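Local coordinates for protein inactive glucansucrase (Lactobacillus reuteri, PDB 5JBD) that belongs to glycoside hydrolase family 70, named an inactive glucansucrase, and combines a parallel beta/alpha barrel with separate antiparallel beta-sheet regions and a bound calcium ion, at residues Tyr52-Asp57 with Ile785-Thr790; Gln495-Gly500 with Ser513-Lys518; Glu654-Phe659 with Asp688-Pro693. All blocks are in the same frame, centred on the assembly; numbering follows the deposited sequence.

Contact 1: Tyr52-Asp57 with Ile785-Thr790; sequences YLSYTD and IYFAYT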
ATOM      1  N   TYR A  52     -16.164  24.561  15.999  1.00 31.89           N
ATOM      2  CA  TYR A  52     -16.966  23.540  16.678  1.00 32.14           C
ATOM      3  C   TYR A  52     -16.246  23.056  17.930  1.00 31.12           C
ATOM      4  O   TYR A  52     -15.025  23.170  18.026  1.00 31.14           O
ATOM      5  CB  TYR A  52     -17.278  22.377  15.704  1.00 31.91           C
ATOM      6  CG  TYR A  52     -18.043  22.885  14.505  1.00 32.58           C
ATOM      7  CD1 TYR A  52     -19.423  23.101  14.584  1.00 33.69           C
ATOM      8  CD2 TYR A  52     -17.382  23.249  13.330  1.00 32.40           C
ATOM      9  CE1 TYR A  52     -20.127  23.626  13.517  1.00 33.83           C
ATOM     10  CE2 TYR A  52     -18.079  23.773  12.251  1.00 33.27           C
ATOM     11  CZ  TYR A  52     -19.453  23.956  12.348  1.00 33.74           C
ATOM     12  OH  TYR A  52     -20.149  24.476  11.290  1.00 34.74           O
ATOM     13  N   LEU A  53     -17.010  22.509  18.869  1.00 32.07           N
ATOM     14  CA  LEU A  53     -16.469  21.983  20.130  1.00 33.25           C
ATOM     15  C   LEU A  53     -16.478  20.455  20.145  1.00 32.90           C
ATOM     16  O   LEU A  53     -17.402  19.838  19.620  1.00 32.34           O
ATOM     17  CB  LEU A  53     -17.293  22.488  21.315  1.00 34.77           C
ATOM     18  CG  LEU A  53     -17.324  23.995  21.614  1.00 36.15           C
ATOM     19  CD1 LEU A  53     -17.852  24.214  23.023  1.00 37.50           C
ATOM     20  CD2 LEU A  53     -16.014  24.739  21.396  1.00 36.07           C
ATOM     21  N   SER A  54     -15.461  19.868  20.780  1.00 32.31           N
ATOM     22  CA  SER A  54     -15.378  18.434  21.015  1.00 31.64           C
ATOM     23  C   SER A  54     -15.537  18.125  22.497  1.00 31.61           C
ATOM     24  O   SER A  54     -14.898  18.767  23.326  1.00 32.19           O
ATOM     25  CB  SER A  54     -14.023  17.905  20.530  1.00 31.13           C
ATOM     26  OG  SER A  54     -13.847  16.558  20.925  1.00 30.45           O
ATOM     27  N   TYR A  55     -16.329  17.110  22.843  1.00 31.51           N
ATOM     28  CA  TYR A  55     -16.493  16.709  24.246  1.00 32.42           C
ATOM     29  C   TYR A  55     -15.192  16.314  24.940  1.00 31.93           C
ATOM     30  O   TYR A  55     -15.082  16.469  26.139  1.00 33.37           O
ATOM     31  CB  TYR A  55     -17.523  15.587  24.413  1.00 32.87           C
ATOM     32  CG  TYR A  55     -18.940  16.066  24.255  1.00 34.65           C
ATOM     33  CD1 TYR A  55     -19.544  16.860  25.240  1.00 35.44           C
ATOM     34  CD2 TYR A  55     -19.686  15.735  23.117  1.00 35.47           C
ATOM     35  CE1 TYR A  55     -20.844  17.316  25.093  1.00 36.44           C
ATOM     36  CE2 TYR A  55     -20.991  16.182  22.967  1.00 36.22           C
ATOM     37  CZ  TYR A  55     -21.562  16.968  23.951  1.00 36.57           C
ATOM     38  OH  TYR A  55     -22.839  17.423  23.794  1.00 38.08           O
ATOM     39  N   THR A  56     -14.214  15.811  24.201  1.00 31.42           N
ATOM     40  CA  THR A  56     -12.927  15.409  24.783  1.00 31.52           C
ATOM     41  C   THR A  56     -11.887  16.536  24.826  1.00 31.77           C
ATOM     42  O   THR A  56     -10.771  16.313  25.273  1.00 31.31           O
ATOM     43  CB  THR A  56     -12.343  14.176  24.038  1.00 31.08           C
ATOM     44  OG1 THR A  56     -12.296  14.435  22.627  1.00 29.56           O
ATOM     45  CG2 THR A  56     -13.215  12.968  24.304  1.00 31.96           C
ATOM     46  N   ASP A  57     -12.251  17.735  24.369  1.00 32.48           N
ATOM     47  CA  ASP A  57     -11.376  18.902  24.464  1.00 32.79           C
ATOM     48  C   ASP A  57     -11.510  19.588  25.825  1.00 32.06           C
ATOM     49  O   ASP A  57     -12.318  19.206  26.664  1.00 31.68           O
ATOM     50  CB  ASP A  57     -11.641  19.890  23.305  1.00 34.42           C
ATOM     51  CG  ASP A  57     -10.813  19.591  22.060  1.00 36.63           C
ATOM     52  OD1 ASP A  57      -9.947  18.684  22.081  1.00 37.85           O
ATOM     53  OD2 ASP A  57     -11.061  20.248  21.033  1.00 38.54           O
ATOM     54  N   ILE A 785     -21.056  16.163  11.267  1.00 33.63           N
ATOM     55  CA  ILE A 785     -19.756  16.779  11.500  1.00 32.31           C
ATOM     56  C   ILE A 785     -18.881  15.808  12.300  1.00 30.78           C
ATOM     57  O   ILE A 785     -19.300  15.303  13.335  1.00 31.25           O
ATOM     58  CB  ILE A 785     -19.884  18.175  12.163  1.00 33.23           C
ATOM     59  CG1 ILE A 785     -20.612  19.114  11.190  1.00 33.62           C
ATOM     60  CG2 ILE A 785     -18.502  18.707  12.523  1.00 33.20           C
ATOM     61  CD1 ILE A 785     -20.701  20.559  11.588  1.00 34.80           C
ATOM     62  N   TYR A 786     -17.658  15.606  11.809  1.00 29.85           N
ATOM     63  CA  TYR A 786     -16.708  14.608  12.295  1.00 29.82           C
ATOM     64  C   TYR A 786     -15.330  15.261  12.315  1.00 29.42           C
ATOM     65  O   TYR A 786     -14.961  15.970  11.364  1.00 29.20           O
ATOM     66  CB  TYR A 786     -16.719  13.438  11.289  1.00 29.31           C
ATOM     67  CG  TYR A 786     -15.840  12.219  11.574  1.00 30.10           C
ATOM     68  CD1 TYR A 786     -16.035  11.431  12.708  1.00 31.69           C
ATOM     69  CD2 TYR A 786     -14.853  11.808  10.662  1.00 29.91           C
ATOM     70  CE1 TYR A 786     -15.254  10.295  12.943  1.00 31.38           C
ATOM     71  CE2 TYR A 786     -14.070  10.671  10.887  1.00 30.13           C
ATOM     72  CZ  TYR A 786     -14.272   9.910  12.020  1.00 30.90           C
ATOM     73  OH  TYR A 786     -13.497   8.782  12.261  1.00 29.15           O
ATOM     74  N   PHE A 787     -14.567  15.037  13.384  1.00 29.49           N
ATOM     75  CA  PHE A 787     -13.281  15.710  13.561  1.00 29.26           C
ATOM     76  C   PHE A 787     -12.110  14.856  13.065  1.00 29.51           C
ATOM     77  O   PHE A 787     -11.225  14.461  13.825  1.00 29.20           O
ATOM     78  CB  PHE A 787     -13.095  16.130  15.027  1.00 30.21           C
ATOM     79  CG  PHE A 787     -14.169  17.052  15.547  1.00 31.51           C
ATOM     80  CD1 PHE A 787     -14.575  18.173  14.819  1.00 32.85           C
ATOM     81  CD2 PHE A 787     -14.744  16.834  16.791  1.00 33.22           C
ATOM     82  CE1 PHE A 787     -15.550  19.032  15.310  1.00 32.81           C
ATOM     83  CE2 PHE A 787     -15.711  17.697  17.293  1.00 34.04           C
ATOM     84  CZ  PHE A 787     -16.115  18.798  16.550  1.00 34.16           C
ATOM     85  N   ALA A 788     -12.101  14.599  11.759  1.00 30.20           N
ATOM     86  CA  ALA A 788     -11.089  13.737  11.147  1.00 29.61           C
ATOM     87  C   ALA A 788      -9.747  14.417  11.171  1.00 29.65           C
ATOM     88  O   ALA A 788      -9.669  15.648  11.060  1.00 29.91           O
ATOM     89  CB  ALA A 788     -11.468  13.416   9.705  1.00 30.22           C
ATOM     90  N   TYR A 789      -8.695  13.621  11.324  1.00 28.61           N
ATOM     91  CA  TYR A 789      -7.330  14.074  11.055  1.00 28.80           C
ATOM     92  C   TYR A 789      -7.165  14.149   9.539  1.00 28.07           C
ATOM     93  O   TYR A 789      -7.254  13.128   8.863  1.00 28.67           O
ATOM     94  CB  TYR A 789      -6.309  13.126  11.687  1.00 29.31           C
ATOM     95  CG  TYR A 789      -6.286  13.240  13.193  1.00 30.84           C
ATOM     96  CD1 TYR A 789      -7.181  12.525  13.984  1.00 32.72           C
ATOM     97  CD2 TYR A 789      -5.412  14.112  13.827  1.00 32.90           C
ATOM     98  CE1 TYR A 789      -7.176  12.651  15.369  1.00 34.11           C
ATOM     99  CE2 TYR A 789      -5.389  14.242  15.216  1.00 33.87           C
ATOM    100  CZ  TYR A 789      -6.278  13.513  15.978  1.00 34.84           C
ATOM    101  OH  TYR A 789      -6.273  13.642  17.341  1.00 35.31           O
ATOM    102  N   THR A 790      -6.993  15.363   9.019  1.00 28.05           N
ATOM    103  CA  THR A 790      -6.913  15.622   7.576  1.00 28.84           C
ATOM    104  C   THR A 790      -5.773  16.541   7.120  1.00 29.35           C
ATOM    105  O   THR A 790      -5.509  16.640   5.915  1.00 28.70           O
ATOM    106  CB  THR A 790      -8.174  16.350   7.099  1.00 29.10           C
ATOM    107  OG1 THR A 790      -8.210  17.635   7.717  1.00 30.07           O
ATOM    108  CG2 THR A 790      -9.439  15.589   7.441  1.00 29.36           C
TER
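A buried packing contact between a loop and a sheet strand, in which F787 and I785 meet Y52, L53 and S54, sets an irregular segment against side chains of the outer strand 784-791 of a six-stranded antiparallel sheet. No hydrogen bond joins the segments 52-57 and 785-790; side-chain packing joins them. The I785 side chain crosses that of Y52 at about a right angle and sets its CD1 over one face of the phenol ring, 3.9 Å from the centroid and 24° off the ring normal. This CH-pi contact is displaced toward the rim, with CD1 lying 3.7 Å from CE1 of Y52. The phenol OH is anchored separately, by a hydrogen bond to N208 O.

F787 works by its rim instead. Its CE1 meets CB of Y52 at 3.8 Å, and its CZ reaches 3.5 Å from L53 O, both close to the ring plane, so that an aromatic C-H edge probably faces the carbonyl favourably. On the next corner S54 CB comes obliquely to CE2, at 3.7 Å. F787 is the centre of an inverse gamma turn, a local kink in strand 784-791, while S54 opens a type I turn that closes at D57. The arrangement is that of a loop packed by side chains over the outer strands of an antiparallel sheet, with A761 of strand 758-767 touching both Y52 and I785; the same sheet carries D243, a ligand of the calcium ion.

Contact 2: Gln495-Gly500 with Ser513-Lys518; sequences QFVSGG and SVRYGK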
ATOM      1  N   GLN A 495      21.567 -15.232 -20.217  1.00 24.72           N
ATOM      2  CA  GLN A 495      22.382 -15.928 -21.210  1.00 26.33           C
ATOM      3  C   GLN A 495      21.590 -16.586 -22.343  1.00 25.69           C
ATOM      4  O   GLN A 495      22.103 -16.691 -23.457  1.00 24.07           O
ATOM      5  CB  GLN A 495      23.256 -17.005 -20.542  1.00 28.11           C
ATOM      6  CG  GLN A 495      24.242 -16.510 -19.497  1.00 30.61           C
ATOM      7  CD  GLN A 495      25.054 -17.660 -18.925  1.00 34.18           C
ATOM      8  OE1 GLN A 495      24.506 -18.605 -18.366  1.00 34.99           O
ATOM      9  NE2 GLN A 495      26.357 -17.603 -19.103  1.00 36.73           N
ATOM     10  N   PHE A 496      20.374 -17.058 -22.056  1.00 23.77           N
ATOM     11  CA  PHE A 496      19.713 -18.011 -22.942  1.00 24.25           C
ATOM     12  C   PHE A 496      18.296 -17.693 -23.412  1.00 22.77           C
ATOM     13  O   PHE A 496      17.918 -18.143 -24.489  1.00 23.51           O
ATOM     14  CB  PHE A 496      19.714 -19.404 -22.283  1.00 24.90           C
ATOM     15  CG  PHE A 496      21.091 -19.971 -22.044  1.00 24.72           C
ATOM     16  CD1 PHE A 496      21.912 -20.318 -23.119  1.00 24.73           C
ATOM     17  CD2 PHE A 496      21.546 -20.203 -20.753  1.00 25.17           C
ATOM     18  CE1 PHE A 496      23.167 -20.853 -22.899  1.00 25.56           C
ATOM     19  CE2 PHE A 496      22.815 -20.732 -20.532  1.00 25.89           C
ATOM     20  CZ  PHE A 496      23.623 -21.061 -21.601  1.00 25.73           C
ATOM     21  N   VAL A 497      17.531 -16.932 -22.635  1.00 22.26           N
ATOM     22  CA  VAL A 497      16.092 -16.810 -22.867  1.00 21.75           C
ATOM     23  C   VAL A 497      15.775 -15.737 -23.921  1.00 21.83           C
ATOM     24  O   VAL A 497      15.925 -14.539 -23.672  1.00 22.81           O
ATOM     25  CB  VAL A 497      15.357 -16.574 -21.539  1.00 21.94           C
ATOM     26  CG1 VAL A 497      13.905 -16.196 -21.754  1.00 22.24           C
ATOM     27  CG2 VAL A 497      15.465 -17.815 -20.674  1.00 22.67           C
ATOM     28  N   SER A 498      15.371 -16.201 -25.107  1.00 21.50           N
ATOM     29  CA  SER A 498      14.956 -15.338 -26.214  1.00 21.99           C
ATOM     30  C   SER A 498      14.261 -16.202 -27.268  1.00 22.28           C
ATOM     31  O   SER A 498      14.312 -17.425 -27.179  1.00 22.91           O
ATOM     32  CB  SER A 498      16.149 -14.590 -26.824  1.00 22.53           C
ATOM     33  OG  SER A 498      15.747 -13.605 -27.766  1.00 23.20           O
ATOM     34  N   GLY A 499      13.602 -15.558 -28.230  1.00 21.16           N
ATOM     35  CA  GLY A 499      12.924 -16.251 -29.331  1.00 22.42           C
ATOM     36  C   GLY A 499      11.495 -16.628 -29.030  1.00 21.84           C
ATOM     37  O   GLY A 499      10.950 -16.252 -27.987  1.00 22.08           O
ATOM     38  N   GLY A 500      10.888 -17.364 -29.969  1.00 21.13           N
ATOM     39  CA  GLY A 500       9.533 -17.867 -29.821  1.00 19.85           C
ATOM     40  C   GLY A 500       9.387 -18.787 -28.630  1.00 19.99           C
ATOM     41  O   GLY A 500      10.371 -19.274 -28.081  1.00 20.93           O
ATOM     42  N   SER A 513       8.031 -26.104 -21.531  1.00 20.12           N
ATOM     43  CA  SER A 513       8.018 -24.716 -22.001  1.00 19.63           C
ATOM     44  C   SER A 513       9.374 -24.455 -22.631  1.00 20.46           C
ATOM     45  O   SER A 513      10.391 -24.534 -21.950  1.00 21.13           O
ATOM     46  CB  SER A 513       7.771 -23.752 -20.848  1.00 18.83           C
ATOM     47  OG  SER A 513       7.650 -22.431 -21.336  1.00 18.16           O
ATOM     48  N   VAL A 514       9.369 -24.201 -23.942  1.00 20.36           N
ATOM     49  CA  VAL A 514      10.583 -24.115 -24.739  1.00 21.75           C
ATOM     50  C   VAL A 514      10.709 -22.713 -25.319  1.00 22.40           C
ATOM     51  O   VAL A 514       9.734 -22.198 -25.883  1.00 22.20           O
ATOM     52  CB  VAL A 514      10.571 -25.143 -25.892  1.00 22.09           C
ATOM     53  CG1 VAL A 514      11.720 -24.906 -26.865  1.00 23.17           C
ATOM     54  CG2 VAL A 514      10.672 -26.568 -25.324  1.00 22.65           C
ATOM     55  N   ARG A 515      11.899 -22.126 -25.199  1.00 21.40           N
ATOM     56  CA  ARG A 515      12.261 -20.915 -25.941  1.00 21.33           C
ATOM     57  C   ARG A 515      13.257 -21.274 -27.032  1.00 21.23           C
ATOM     58  O   ARG A 515      14.199 -22.028 -26.788  1.00 22.18           O
ATOM     59  CB  ARG A 515      12.814 -19.842 -24.988  1.00 20.86           C
ATOM     60  CG  ARG A 515      11.825 -19.388 -23.907  1.00 20.50           C
ATOM     61  CD  ARG A 515      10.566 -18.738 -24.484  1.00 20.28           C
ATOM     62  NE  ARG A 515      10.869 -17.515 -25.232  1.00 20.50           N
ATOM     63  CZ  ARG A 515      11.131 -16.320 -24.692  1.00 20.93           C
ATOM     64  NH1 ARG A 515      11.132 -16.149 -23.374  1.00 20.59           N
ATOM     65  NH2 ARG A 515      11.406 -15.275 -25.488  1.00 20.19           N
ATOM     66  N   TYR A 516      13.037 -20.769 -28.243  1.00 21.21           N
ATOM     67  CA  TYR A 516      13.807 -21.245 -29.409  1.00 22.91           C
ATOM     68  C   TYR A 516      15.148 -20.542 -29.607  1.00 23.60           C
ATOM     69  O   TYR A 516      15.984 -21.047 -30.355  1.00 23.81           O
ATOM     70  CB  TYR A 516      12.964 -21.174 -30.698  1.00 22.85           C
ATOM     71  CG  TYR A 516      11.767 -22.087 -30.643  1.00 22.89           C
ATOM     72  CD1 TYR A 516      11.929 -23.473 -30.671  1.00 23.80           C
ATOM     73  CD2 TYR A 516      10.482 -21.586 -30.541  1.00 22.81           C
ATOM     74  CE1 TYR A 516      10.845 -24.336 -30.572  1.00 23.79           C
ATOM     75  CE2 TYR A 516       9.381 -22.443 -30.483  1.00 22.61           C
ATOM     76  CZ  TYR A 516       9.573 -23.816 -30.494  1.00 23.88           C
ATOM     77  OH  TYR A 516       8.498 -24.679 -30.427  1.00 25.07           O
ATOM     78  N   GLY A 517      15.364 -19.406 -28.935  1.00 22.93           N
ATOM     79  CA  GLY A 517      16.650 -18.698 -28.988  1.00 23.97           C
ATOM     80  C   GLY A 517      16.563 -17.357 -29.703  1.00 25.15           C
ATOM     81  O   GLY A 517      15.601 -17.078 -30.435  1.00 23.90           O
ATOM     82  N   LYS A 518      17.579 -16.526 -29.494  1.00 26.40           N
ATOM     83  CA  LYS A 518      17.604 -15.188 -30.083  1.00 26.28           C
ATOM     84  C   LYS A 518      17.593 -15.293 -31.609  1.00 25.35           C
ATOM     85  O   LYS A 518      18.382 -16.033 -32.188  1.00 26.31           O
ATOM     86  CB  LYS A 518      18.822 -14.390 -29.612  1.00 26.72           C
ATOM     87  CG  LYS A 518      18.704 -12.916 -29.966  1.00 27.85           C
ATOM     88  CD  LYS A 518      19.930 -12.117 -29.597  1.00 30.53           C
ATOM     89  CE  LYS A 518      19.764 -10.681 -30.084  1.00 32.51           C
ATOM     90  NZ  LYS A 518      21.019  -9.932 -29.876  1.00 37.85           N
TER
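R515 and G499 form the main polar grip, side-on, with two guanidinium nitrogens on one carbonyl oxygen. The bond from NH2 to G499 O is 2.7 Å long and lies in the carbonyl plane, on a lone pair, whereas NE, 3.0 Å from G499 O, sits above that plane. The chain of R515 bends at chi2 and chi3 (-62° and -63°), folding CD and NE back toward the glycines, and NE adds a weak bond to G500 O. Its NH1 is taken by S455 O.

Backbone bonds follow: Y516 N reaches G500 O at 3.1 Å, and G517 N reaches S498 O at 2.8 Å. Two CA-H...O contacts accompany them, from R515 CA to G500 O at 3.3 Å and from G499 CA to G517 O at 3.0 Å. The second brings the two backbones close at G499, which has a positive phi (89°).

Packing is lighter: V497 CG1 comes 3.2 Å from R515 NH1, a tight fit, and S498 OG rests against CA and CB of K518. The contact thus fastens the linker between helix 483-496 and strand 501-505 to the end of strand 510-515, the antiparallel partner of 501-505, while F496 packs on strand 612-618 of the same sheet.

Contact 3: Glu654-Phe659 with Asp688-Pro693; sequences EDFSLF and DFWMAP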
ATOM      1  N   GLU A 654      11.899  -6.459  -6.834  1.00 23.42           N
ATOM      2  CA  GLU A 654      11.236  -5.787  -5.719  1.00 23.91           C
ATOM      3  C   GLU A 654      12.210  -5.827  -4.543  1.00 23.86           C
ATOM      4  O   GLU A 654      12.546  -6.909  -4.071  1.00 23.52           O
ATOM      5  CB  GLU A 654       9.899  -6.457  -5.316  1.00 23.40           C
ATOM      6  CG  GLU A 654       9.241  -5.734  -4.140  1.00 25.52           C
ATOM      7  CD  GLU A 654       7.827  -6.177  -3.798  1.00 25.91           C
ATOM      8  OE1 GLU A 654       7.363  -7.229  -4.246  1.00 26.49           O
ATOM      9  OE2 GLU A 654       7.171  -5.438  -3.042  1.00 31.42           O
ATOM     10  N   ASP A 655      12.641  -4.664  -4.074  1.00 23.43           N
ATOM     11  CA  ASP A 655      13.774  -4.593  -3.124  1.00 24.13           C
ATOM     12  C   ASP A 655      13.424  -4.677  -1.637  1.00 24.57           C
ATOM     13  O   ASP A 655      14.316  -4.558  -0.798  1.00 23.77           O
ATOM     14  CB  ASP A 655      14.622  -3.341  -3.404  1.00 23.13           C
ATOM     15  CG  ASP A 655      14.175  -2.108  -2.640  1.00 24.27           C
ATOM     16  OD1 ASP A 655      12.998  -2.003  -2.215  1.00 23.93           O
ATOM     17  OD2 ASP A 655      15.044  -1.216  -2.473  1.00 24.11           O
ATOM     18  N   PHE A 656      12.150  -4.850  -1.298  1.00 24.04           N
ATOM     19  CA  PHE A 656      11.735  -4.760   0.099  1.00 24.53           C
ATOM     20  C   PHE A 656      10.657  -5.756   0.473  1.00 26.40           C
ATOM     21  O   PHE A 656      10.020  -6.378  -0.400  1.00 25.86           O
ATOM     22  CB  PHE A 656      11.233  -3.347   0.409  1.00 24.52           C
ATOM     23  CG  PHE A 656       9.872  -3.020  -0.159  1.00 23.78           C
ATOM     24  CD1 PHE A 656       9.724  -2.685  -1.497  1.00 24.32           C
ATOM     25  CD2 PHE A 656       8.742  -3.012   0.657  1.00 24.25           C
ATOM     26  CE1 PHE A 656       8.473  -2.371  -2.022  1.00 24.58           C
ATOM     27  CE2 PHE A 656       7.490  -2.706   0.139  1.00 24.90           C
ATOM     28  CZ  PHE A 656       7.357  -2.375  -1.205  1.00 25.02           C
ATOM     29  N   SER A 657      10.458  -5.868   1.788  1.00 25.58           N
ATOM     30  CA  SER A 657       9.335  -6.581   2.394  1.00 25.80           C
ATOM     31  C   SER A 657       8.685  -5.652   3.418  1.00 27.71           C
ATOM     32  O   SER A 657       9.371  -4.839   4.041  1.00 26.58           O
ATOM     33  CB  SER A 657       9.840  -7.851   3.113  1.00 26.47           C
ATOM     34  OG  SER A 657       8.850  -8.390   3.998  1.00 24.80           O
ATOM     35  N   LEU A 658       7.384  -5.808   3.640  1.00 25.75           N
ATOM     36  CA  LEU A 658       6.716  -5.127   4.747  1.00 27.25           C
ATOM     37  C   LEU A 658       7.303  -5.521   6.117  1.00 27.35           C
ATOM     38  O   LEU A 658       7.270  -4.721   7.057  1.00 29.22           O
ATOM     39  CB  LEU A 658       5.209  -5.439   4.750  1.00 27.46           C
ATOM     40  CG  LEU A 658       4.386  -5.059   3.521  1.00 27.23           C
ATOM     41  CD1 LEU A 658       2.919  -5.417   3.724  1.00 27.57           C
ATOM     42  CD2 LEU A 658       4.500  -3.572   3.225  1.00 27.36           C
ATOM     43  N   PHE A 659       7.838  -6.735   6.219  1.00 27.03           N
ATOM     44  CA  PHE A 659       8.341  -7.299   7.482  1.00 28.85           C
ATOM     45  C   PHE A 659       9.844  -7.129   7.650  1.00 28.82           C
ATOM     46  O   PHE A 659      10.463  -7.738   8.528  1.00 29.27           O
ATOM     47  CB  PHE A 659       7.967  -8.775   7.554  1.00 29.37           C
ATOM     48  CG  PHE A 659       6.496  -9.011   7.414  1.00 28.45           C
ATOM     49  CD1 PHE A 659       5.652  -8.882   8.511  1.00 28.96           C
ATOM     50  CD2 PHE A 659       5.945  -9.339   6.174  1.00 29.55           C
ATOM     51  CE1 PHE A 659       4.288  -9.083   8.386  1.00 28.50           C
ATOM     52  CE2 PHE A 659       4.579  -9.545   6.040  1.00 29.17           C
ATOM     53  CZ  PHE A 659       3.747  -9.419   7.147  1.00 28.90           C
ATOM     54  N   ASP A 688      15.998  -3.505 -13.801  1.00 21.75           N
ATOM     55  CA  ASP A 688      15.101  -2.491 -13.271  1.00 22.42           C
ATOM     56  C   ASP A 688      14.858  -2.746 -11.790  1.00 21.98           C
ATOM     57  O   ASP A 688      14.325  -3.795 -11.412  1.00 20.70           O
ATOM     58  CB  ASP A 688      13.794  -2.514 -14.059  1.00 22.51           C
ATOM     59  CG  ASP A 688      13.970  -1.951 -15.464  1.00 22.65           C
ATOM     60  OD1 ASP A 688      13.953  -0.704 -15.619  1.00 21.10           O
ATOM     61  OD2 ASP A 688      14.170  -2.769 -16.402  1.00 21.42           O
ATOM     62  N   PHE A 689      15.255  -1.782 -10.964  1.00 21.90           N
ATOM     63  CA  PHE A 689      15.282  -1.931  -9.497  1.00 21.58           C
ATOM     64  C   PHE A 689      14.111  -1.163  -8.901  1.00 21.93           C
ATOM     65  O   PHE A 689      14.090   0.078  -8.935  1.00 21.46           O
ATOM     66  CB  PHE A 689      16.633  -1.426  -8.972  1.00 22.16           C
ATOM     67  CG  PHE A 689      17.039  -1.989  -7.625  1.00 23.44           C
ATOM     68  CD1 PHE A 689      16.727  -1.317  -6.460  1.00 24.25           C
ATOM     69  CD2 PHE A 689      17.769  -3.171  -7.535  1.00 23.99           C
ATOM     70  CE1 PHE A 689      17.106  -1.818  -5.224  1.00 24.72           C
ATOM     71  CE2 PHE A 689      18.163  -3.679  -6.298  1.00 24.07           C
ATOM     72  CZ  PHE A 689      17.828  -3.001  -5.145  1.00 24.54           C
ATOM     73  N   TRP A 690      13.125  -1.892  -8.376  1.00 21.38           N
ATOM     74  CA  TRP A 690      11.953  -1.307  -7.738  1.00 21.15           C
ATOM     75  C   TRP A 690      12.302  -1.032  -6.272  1.00 23.58           C
ATOM     76  O   TRP A 690      12.509  -1.962  -5.465  1.00 23.58           O
ATOM     77  CB  TRP A 690      10.724  -2.218  -7.909  1.00 20.80           C
ATOM     78  CG  TRP A 690       9.520  -1.991  -7.045  1.00 21.12           C
ATOM     79  CD1 TRP A 690       9.213  -0.888  -6.300  1.00 23.06           C
ATOM     80  CD2 TRP A 690       8.450  -2.919  -6.832  1.00 21.75           C
ATOM     81  NE1 TRP A 690       8.025  -1.068  -5.638  1.00 22.85           N
ATOM     82  CE2 TRP A 690       7.534  -2.307  -5.939  1.00 23.77           C
ATOM     83  CE3 TRP A 690       8.175  -4.206  -7.303  1.00 21.42           C
ATOM     84  CZ2 TRP A 690       6.366  -2.950  -5.498  1.00 23.18           C
ATOM     85  CZ3 TRP A 690       7.013  -4.843  -6.875  1.00 22.11           C
ATOM     86  CH2 TRP A 690       6.118  -4.209  -5.991  1.00 22.96           C
ATOM     87  N   MET A 691      12.351   0.254  -5.937  1.00 24.50           N
ATOM     88  CA  MET A 691      12.636   0.708  -4.574  1.00 26.13           C
ATOM     89  C   MET A 691      11.349   0.980  -3.805  1.00 25.33           C
ATOM     90  O   MET A 691      10.376   1.511  -4.346  1.00 23.04           O
ATOM     91  CB  MET A 691      13.517   1.956  -4.590  1.00 28.29           C
ATOM     92  CG  MET A 691      14.826   1.724  -5.324  1.00 30.27           C
ATOM     93  SD  MET A 691      16.235   2.727  -4.814  1.00 31.69           S
ATOM     94  CE  MET A 691      16.505   2.001  -3.200  1.00 30.87           C
ATOM     95  N   ALA A 692      11.375   0.616  -2.527  1.00 25.21           N
ATOM     96  CA  ALA A 692      10.260   0.836  -1.622  1.00 24.88           C
ATOM     97  C   ALA A 692       9.816   2.292  -1.621  1.00 24.32           C
ATOM     98  O   ALA A 692      10.630   3.182  -1.881  1.00 24.92           O
ATOM     99  CB  ALA A 692      10.655   0.419  -0.206  1.00 26.45           C
ATOM    100  N   PRO A 693       8.532   2.544  -1.312  1.00 23.08           N
ATOM    101  CA  PRO A 693       8.129   3.934  -1.131  1.00 22.96           C
ATOM    102  C   PRO A 693       8.996   4.558  -0.027  1.00 24.11           C
ATOM    103  O   PRO A 693       9.052   4.043   1.093  1.00 24.60           O
ATOM    104  CB  PRO A 693       6.661   3.821  -0.682  1.00 22.74           C
ATOM    105  CG  PRO A 693       6.567   2.463  -0.072  1.00 22.67           C
ATOM    106  CD  PRO A 693       7.447   1.619  -0.937  1.00 22.61           C
TER
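D655 N donates to W690 O over 3.0 Å, with the donor nearly along the C=O axis of W690, and this bond ties the loop beyond strand 652-654 to strand 688-691. It belongs to a parallel bridge that pairs E654 with W690. With CG of D655 between its backbone N and carbonyl carbon (chi1 90°), the carboxylate is brought to the backbone of the 688-693 segment, where OD1 accepts a second, weak bond from A692 N (3.1 Å). CB of the same aspartate meets F689 CE1 at 3.4 Å, where carboxylate and phenyl planes stand almost perpendicular, and OD2 comes near M691 CE.

Next to this polar join, E654, W690 and F656 pack together. E654 runs beside the W690 side chain, pointing the same way, with CG over the six-membered ring, 3.7 Å from its centroid. The carboxylate lies nearly parallel to that ring, the planes only 10° apart, and CD approaches CH2 to 3.4 Å. OE2 of E654 bonds H392 ND1, and W690 NE1 bonds D747 OD2, so each of the two polar ends has a partner beyond the contact.

F656 turns its edge toward the face of the five-membered ring of W690 in an offset edge-to-face pair, centroids 5.7 Å apart and planes at 83°. Over one face of F656 stands A692 CB, 3.8 Å from the ring centroid, while CZ touches CD of P693. Such polar and aromatic packing sits where two neighbouring strands of a TIM-type barrel run out at their C-terminal ends, the end at which enzymes of this fold carry their active sites.

All three contacts are buried, yet their chemistry changes with their place in the fold. Contact 3, with its centre about 12 Å from that of the chain, joins two adjacent barrel strands through backbone and carboxylate hydrogen bonds with edge-to-face and CH-pi contacts. Contacts 1 and 2 lie farther out, at about 27 and 35 Å, on opposite sides of the chain's centre. Contact 1 packs a loop on the outer strands of a sheet, largely by apolar contacts, whereas contact 2 joins the residues at the open end of a short hairpin, where backbone carbonyls accept from an arginine and from backbone N-H groups. None shares a strand with another: 1 and 2 belong to separate antiparallel sheets, and 3 to the parallel barrel.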